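Local atomic coordinates of tryptophan halogenase (Shewanella frigidimarina, PDB entry 2PYX), a protein that probably acts as a flavin-dependent monooxygenase of the tryptophan halogenase family, with FAD as its likely cofactor. Residues N430-P433 with D434-A438; N507-N511 with R512-D516. All coordinates share one frame; numbering follows the deposited sequence.

Contact 1: residues N430-P433 with D434-A438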
ATOM      1  N   ASN A 430      19.634 -12.404 -13.624  1.00 11.12           N
ATOM      2  CA  ASN A 430      20.152 -12.392 -12.257  1.00 12.83           C
ATOM      3  C   ASN A 430      19.421 -11.427 -11.357  1.00 11.77           C
ATOM      4  O   ASN A 430      19.654 -11.438 -10.150  1.00 15.22           O
ATOM      5  CB  ASN A 430      21.689 -12.139 -12.181  1.00 15.73           C
ATOM      6  CG  ASN A 430      22.121 -10.629 -12.345  1.00 19.97           C
ATOM      7  OD1 ASN A 430      21.543  -9.876 -13.141  1.00 13.75           O
ATOM      8  ND2 ASN A 430      23.217 -10.224 -11.631  1.00 19.34           N
ATOM      9  N   SER A 431      18.553 -10.596 -11.937  1.00  9.99           N
ATOM     10  CA  SER A 431      17.755  -9.638 -11.197  1.00  8.46           C
ATOM     11  C   SER A 431      16.304 -10.068 -11.063  1.00  8.47           C
ATOM     12  O   SER A 431      15.529  -9.341 -10.463  1.00  8.09           O
ATOM     13  CB  SER A 431      17.814  -8.251 -11.875  1.00  7.91           C
ATOM     14  OG  SER A 431      16.983  -8.158 -13.027  1.00  8.92           O
ATOM     15  N   ILE A 432      15.949 -11.230 -11.622  1.00  9.25           N
ATOM     16  CA  ILE A 432      14.564 -11.714 -11.653  1.00  8.51           C
ATOM     17  C   ILE A 432      14.423 -12.909 -10.718  1.00  7.96           C
ATOM     18  O   ILE A 432      15.083 -13.917 -10.937  1.00 10.49           O
ATOM     19  CB  ILE A 432      14.160 -12.153 -13.044  1.00  8.40           C
ATOM     20  CG1 ILE A 432      14.352 -11.012 -14.055  1.00  8.41           C
ATOM     21  CG2 ILE A 432      12.680 -12.591 -12.981  1.00 10.21           C
ATOM     22  CD1 ILE A 432      14.178 -11.377 -15.491  1.00 11.94           C
ATOM     23  N   PRO A 433      13.594 -12.781  -9.669  1.00  8.25           N
ATOM     24  CA  PRO A 433      13.412 -13.944  -8.782  1.00 10.11           C
ATOM     25  C   PRO A 433      13.004 -15.218  -9.515  1.00  9.49           C
ATOM     26  O   PRO A 433      12.248 -15.140 -10.459  1.00  9.31           O
ATOM     27  CB  PRO A 433      12.371 -13.465  -7.792  1.00 11.66           C
ATOM     28  CG  PRO A 433      12.510 -11.965  -7.780  1.00 10.92           C
ATOM     29  CD  PRO A 433      12.854 -11.614  -9.182  1.00  9.94           C
ATOM     30  N   ASP A 434      13.493 -16.365  -9.060  1.00 11.79           N
ATOM     31  CA  ASP A 434      13.144 -17.597  -9.720  1.00  9.81           C
ATOM     32  C   ASP A 434      11.636 -17.792  -9.758  1.00  9.57           C
ATOM     33  O   ASP A 434      11.117 -18.316 -10.741  1.00 10.94           O
ATOM     34  CB  ASP A 434      13.737 -18.790  -8.962  1.00 13.36           C
ATOM     35  CG  ASP A 434      15.224 -18.858  -9.030  1.00 17.97           C
ATOM     36  OD1 ASP A 434      15.851 -18.238  -9.915  1.00 23.29           O
ATOM     37  OD2 ASP A 434      15.760 -19.624  -8.179  1.00 24.99           O
ATOM     38  N   SER A 435      10.935 -17.424  -8.686  1.00  9.99           N
ATOM     39  CA  SER A 435       9.477 -17.580  -8.659  1.00  9.84           C
ATOM     40  C   SER A 435       8.815 -16.786  -9.791  1.00 10.37           C
ATOM     41  O   SER A 435       7.874 -17.265 -10.477  1.00 12.40           O
ATOM     42  CB  SER A 435       8.938 -17.148  -7.289  1.00 12.26           C
ATOM     43  OG  SER A 435       9.463 -15.870  -6.951  1.00 11.46           O
ATOM     44  N   LEU A 436       9.310 -15.577 -10.028  1.00  9.01           N
ATOM     45  CA  LEU A 436       8.766 -14.741 -11.111  1.00  8.84           C
ATOM     46  C   LEU A 436       9.185 -15.273 -12.465  1.00  8.11           C
ATOM     47  O   LEU A 436       8.399 -15.242 -13.422  1.00  9.48           O
ATOM     48  CB  LEU A 436       9.229 -13.295 -10.971  1.00  7.96           C
ATOM     49  CG  LEU A 436       8.681 -12.315 -12.024  1.00 10.64           C
ATOM     50  CD1 LEU A 436       7.151 -12.260 -12.093  1.00  9.92           C
ATOM     51  CD2 LEU A 436       9.210 -10.928 -11.757  1.00 10.80           C
ATOM     52  N   GLN A 437      10.417 -15.750 -12.596  1.00  7.57           N
ATOM     53  CA  GLN A 437      10.840 -16.351 -13.873  1.00 10.49           C
ATOM     54  C   GLN A 437       9.877 -17.482 -14.267  1.00 10.31           C
ATOM     55  O   GLN A 437       9.527 -17.629 -15.434  1.00 10.09           O
ATOM     56  CB  GLN A 437      12.260 -16.885 -13.772  1.00 12.32           C
ATOM     57  CG  GLN A 437      13.361 -15.837 -13.713  1.00 15.03           C
ATOM     58  CD  GLN A 437      14.777 -16.422 -13.704  1.00 19.45           C
ATOM     59  OE1 GLN A 437      15.045 -17.436 -14.354  1.00 24.80           O
ATOM     60  NE2 GLN A 437      15.682 -15.783 -12.979  1.00 18.64           N
ATOM     61  N   ALA A 438       9.478 -18.288 -13.286  1.00  9.16           N
ATOM     62  CA  ALA A 438       8.567 -19.397 -13.583  1.00  9.53           C
ATOM     63  C   ALA A 438       7.235 -18.890 -14.093  1.00  8.74           C
ATOM     64  O   ALA A 438       6.635 -19.441 -15.035  1.00  9.86           O
ATOM     65  CB  ALA A 438       8.377 -20.291 -12.383  1.00 11.23           C
TER

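Contact 2: residues N507-N511 with R512-D516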
ATOM      1  N   ASN A 507     -23.077   9.925 -14.386  1.00 16.72           N
ATOM      2  CA  ASN A 507     -23.648  10.224 -13.096  1.00 18.00           C
ATOM      3  C   ASN A 507     -22.655  10.581 -11.983  1.00 19.56           C
ATOM      4  O   ASN A 507     -22.994  11.310 -11.051  1.00 21.01           O
ATOM      5  CB  ASN A 507     -24.575   9.084 -12.772  1.00 18.37           C
ATOM      6  CG  ASN A 507     -25.834   9.128 -13.650  1.00 21.44           C
ATOM      7  OD1 ASN A 507     -26.678  10.030 -13.472  1.00 23.54           O
ATOM      8  ND2 ASN A 507     -25.931   8.225 -14.643  1.00 16.69           N
ATOM      9  N   LEU A 508     -21.408  10.139 -12.103  1.00 16.48           N
ATOM     10  CA  LEU A 508     -20.439  10.378 -11.025  1.00 16.18           C
ATOM     11  C   LEU A 508     -19.851  11.783 -11.076  1.00 14.82           C
ATOM     12  O   LEU A 508     -19.700  12.375 -12.154  1.00 16.00           O
ATOM     13  CB  LEU A 508     -19.296   9.346 -11.091  1.00 14.45           C
ATOM     14  CG  LEU A 508     -19.611   7.910 -10.674  1.00 14.02           C
ATOM     15  CD1 LEU A 508     -18.517   6.944 -11.149  1.00 18.74           C
ATOM     16  CD2 LEU A 508     -19.821   7.786  -9.179  1.00 16.45           C
ATOM     17  N   PRO A 509     -19.541  12.350  -9.894  1.00 15.27           N
ATOM     18  CA  PRO A 509     -18.928  13.656  -9.820  1.00 16.60           C
ATOM     19  C   PRO A 509     -17.428  13.591 -10.071  1.00 16.45           C
ATOM     20  O   PRO A 509     -16.813  12.511  -9.920  1.00 14.12           O
ATOM     21  CB  PRO A 509     -19.150  14.045  -8.371  1.00 15.95           C
ATOM     22  CG  PRO A 509     -19.129  12.733  -7.619  1.00 15.60           C
ATOM     23  CD  PRO A 509     -19.769  11.762  -8.553  1.00 14.67           C
ATOM     24  N   THR A 510     -16.836  14.725 -10.390  1.00 15.25           N
ATOM     25  CA  THR A 510     -15.382  14.836 -10.336  1.00 17.12           C
ATOM     26  C   THR A 510     -14.924  14.785  -8.878  1.00 16.88           C
ATOM     27  O   THR A 510     -15.687  15.010  -7.934  1.00 16.23           O
ATOM     28  CB  THR A 510     -14.866  16.128 -10.939  1.00 18.30           C
ATOM     29  OG1 THR A 510     -15.315  17.237 -10.151  1.00 19.95           O
ATOM     30  CG2 THR A 510     -15.298  16.280 -12.372  1.00 19.32           C
ATOM     31  N   ASN A 511     -13.641  14.494  -8.679  1.00 15.27           N
ATOM     32  CA  ASN A 511     -13.138  14.421  -7.338  1.00 15.83           C
ATOM     33  C   ASN A 511     -13.311  15.711  -6.579  1.00 15.48           C
ATOM     34  O   ASN A 511     -13.778  15.672  -5.460  1.00 16.81           O
ATOM     35  CB  ASN A 511     -11.675  14.018  -7.346  1.00 18.63           C
ATOM     36  CG  ASN A 511     -11.485  12.619  -7.880  1.00 15.00           C
ATOM     37  OD1 ASN A 511     -12.043  11.665  -7.332  1.00 16.45           O
ATOM     38  ND2 ASN A 511     -10.713  12.492  -8.944  1.00 15.40           N
ATOM     39  N   ARG A 512     -12.949  16.843  -7.182  1.00 17.69           N
ATOM     40  CA  ARG A 512     -13.055  18.117  -6.474  1.00 20.10           C
ATOM     41  C   ARG A 512     -14.523  18.467  -6.188  1.00 17.90           C
ATOM     42  O   ARG A 512     -14.836  18.892  -5.080  1.00 19.23           O
ATOM     43  CB  ARG A 512     -12.350  19.274  -7.196  1.00 22.47           C
ATOM     44  CG  ARG A 512     -12.172  20.452  -6.227  1.00 23.91           C
ATOM     45  CD  ARG A 512     -11.247  21.520  -6.727  1.00 32.10           C
ATOM     46  NE  ARG A 512      -9.838  21.148  -6.848  1.00 30.18           N
ATOM     47  CZ  ARG A 512      -8.956  21.095  -5.850  1.00 25.18           C
ATOM     48  NH1 ARG A 512      -9.319  21.249  -4.584  1.00 29.66           N
ATOM     49  NH2 ARG A 512      -7.693  20.802  -6.124  1.00 29.49           N
ATOM     50  N   GLU A 513     -15.412  18.279  -7.152  1.00 17.14           N
ATOM     51  CA  GLU A 513     -16.820  18.611  -6.881  1.00 20.10           C
ATOM     52  C   GLU A 513     -17.386  17.770  -5.722  1.00 19.44           C
ATOM     53  O   GLU A 513     -18.121  18.292  -4.880  1.00 19.67           O
ATOM     54  CB  GLU A 513     -17.668  18.621  -8.166  1.00 23.16           C
ATOM     55  CG  GLU A 513     -18.562  17.479  -8.480  1.00 26.96           C
ATOM     56  CD  GLU A 513     -19.134  17.588  -9.892  1.00 28.91           C
ATOM     57  OE1 GLU A 513     -19.887  18.564 -10.184  1.00 36.19           O
ATOM     58  OE2 GLU A 513     -18.853  16.695 -10.717  1.00 23.56           O
ATOM     59  N   LEU A 514     -16.967  16.501  -5.628  1.00 17.25           N
ATOM     60  CA  LEU A 514     -17.393  15.625  -4.547  1.00 15.91           C
ATOM     61  C   LEU A 514     -16.784  16.061  -3.211  1.00 16.18           C
ATOM     62  O   LEU A 514     -17.498  16.206  -2.217  1.00 20.96           O
ATOM     63  CB  LEU A 514     -17.055  14.153  -4.869  1.00 16.62           C
ATOM     64  CG  LEU A 514     -17.376  13.165  -3.764  1.00 13.49           C
ATOM     65  CD1 LEU A 514     -18.870  13.280  -3.346  1.00 14.55           C
ATOM     66  CD2 LEU A 514     -17.026  11.718  -4.146  1.00 15.68           C
ATOM     67  N   LEU A 515     -15.472  16.275  -3.192  1.00 15.76           N
ATOM     68  CA  LEU A 515     -14.789  16.668  -1.982  1.00 17.50           C
ATOM     69  C   LEU A 515     -15.320  17.999  -1.456  1.00 17.85           C
ATOM     70  O   LEU A 515     -15.419  18.179  -0.246  1.00 19.11           O
ATOM     71  CB  LEU A 515     -13.279  16.693  -2.215  1.00 17.20           C
ATOM     72  CG  LEU A 515     -12.652  15.308  -2.402  1.00 18.06           C
ATOM     73  CD1 LEU A 515     -11.212  15.463  -2.895  1.00 20.45           C
ATOM     74  CD2 LEU A 515     -12.675  14.488  -1.121  1.00 22.13           C
ATOM     75  N   ASP A 516     -15.695  18.916  -2.350  1.00 18.43           N
ATOM     76  CA  ASP A 516     -16.319  20.167  -1.890  1.00 20.19           C
ATOM     77  C   ASP A 516     -17.592  19.896  -1.079  1.00 19.21           C
ATOM     78  O   ASP A 516     -17.833  20.533  -0.041  1.00 21.58           O
ATOM     79  CB  ASP A 516     -16.662  21.066  -3.070  1.00 21.99           C
ATOM     80  CG  ASP A 516     -15.456  21.732  -3.683  1.00 22.93           C
ATOM     81  OD1 ASP A 516     -14.358  21.784  -3.073  1.00 25.12           O
ATOM     82  OD2 ASP A 516     -15.623  22.225  -4.816  1.00 27.38           O
TER
HETATM   83  O   HOH W   1     -19.609  15.599 -13.084  1.00 28.04           O

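Contact 1: residues N430-P433 with D434-A438
The methyl CG2 of Ile432 packs 3.4 Å from CG of Gln437, the two side chains crossing at a slant. The same methyl also reaches Leu436, standing 4.0 Å from its CD2, so one branch of the isoleucine fills the angle between two neighbouring helix residues. It can do this because CG2 sits opposite the backbone N, while CG1 takes the place beside that nitrogen (chi1 -57°). Pro433 occupies the N-cap position of helix 434-443, and its carbonyl oxygen opens the helical bonding by accepting from Gln437 N at 2.9 Å. Proline offers no side-chain acceptor to the N-H groups of the first turn. Separately, the Gln437 side chain folds back to serve the carbonyl before the N-cap: NE2 donates to Ile432 O over 2.8 Å, with the acceptor close to the plane of the amide, although the donor is tilted 30° from the carbonyl plane. With an alanine at this position, the Ile432 carbonyl would probably lose this donor and a gap would open beside CG2. Helix 383-413 covers the side that carries Leu436, which lies against Asp406 and Lys409, and Ser435 OG is hydrogen-bonded to Asp406. Elsewhere packing thins: Ser435 OG comes no nearer than 3.9 Å to CB of Pro433, and Asp434 is exposed, its CB directed away from the loop.

Contact 2: residues N507-N511 with R512-D516
A capping box closes the N terminus of helix 511-520, with Thr510 as N-cap and Glu513 as its reciprocal partner. Thr510 OG1 accepts from Glu513 N at 3.2 Å; in return Glu513 OE2 receives the backbone N-H of Thr510 at 2.8 Å, using the lone pair that faces away from OE1. The hydroxyl reaches the helix end because it lies between the backbone N and carbonyl carbon of its own residue (chi1 65°). Glu513 meets the threonine side chain at about a right angle and runs back along the loop, its chi1 of 103° lying well off a staggered value while the chain beyond CG is extended. On the way its CG packs 3.5 Å from CB of Pro509, so the methylene part of the acid rests on the proline while its carboxylate accepts the hydrogen bond from Thr510 N. The next ring atom of Pro509, CG, lies 3.7 Å from CB of Leu514. Behind the box the regular helical bonds begin, Leu514 N to Thr510 O and Leu515 N to Asn511 O. Leu514 and Leu515 both touch Phe88 of strand 87-95, and Asn511 ND2 is bonded to Ile270 O and Ser272 OG; the Asn511 side chain lies about 8 Å from that of Lys89, the predicted active-site residue. A water donates to Glu513 OE2 at 2.7 Å and more weakly to Leu508 O. With two donors on OE2, a backbone N-H and a water, the carboxylate is probably stabilised as the anion, and its negative charge near the helix N terminus would be expected to interact favourably with the helix dipole.

How the contacts relate
Following the chain from the N terminus, the Rossmann-type nucleotide fold and the long helix 383-413 come first. Contact 1 then closes the turn that leads from the loop after helix 421-425 into helix 434-443, whose first turn lies against helix 383-413. The chain continues through helices 462-471 and 484-507 before contact 2 closes the short loop from helix 484-507 into helix 511-520, which packs against strand 87-95. The two contacts stand in series, neither nested nor crossed. The centres of contact 1 and contact 2 are about 43 Å apart, on opposite sides of the chain's centre, and the contacts do not touch. Both lie at a helix start, with side-chain capping only in contact 2.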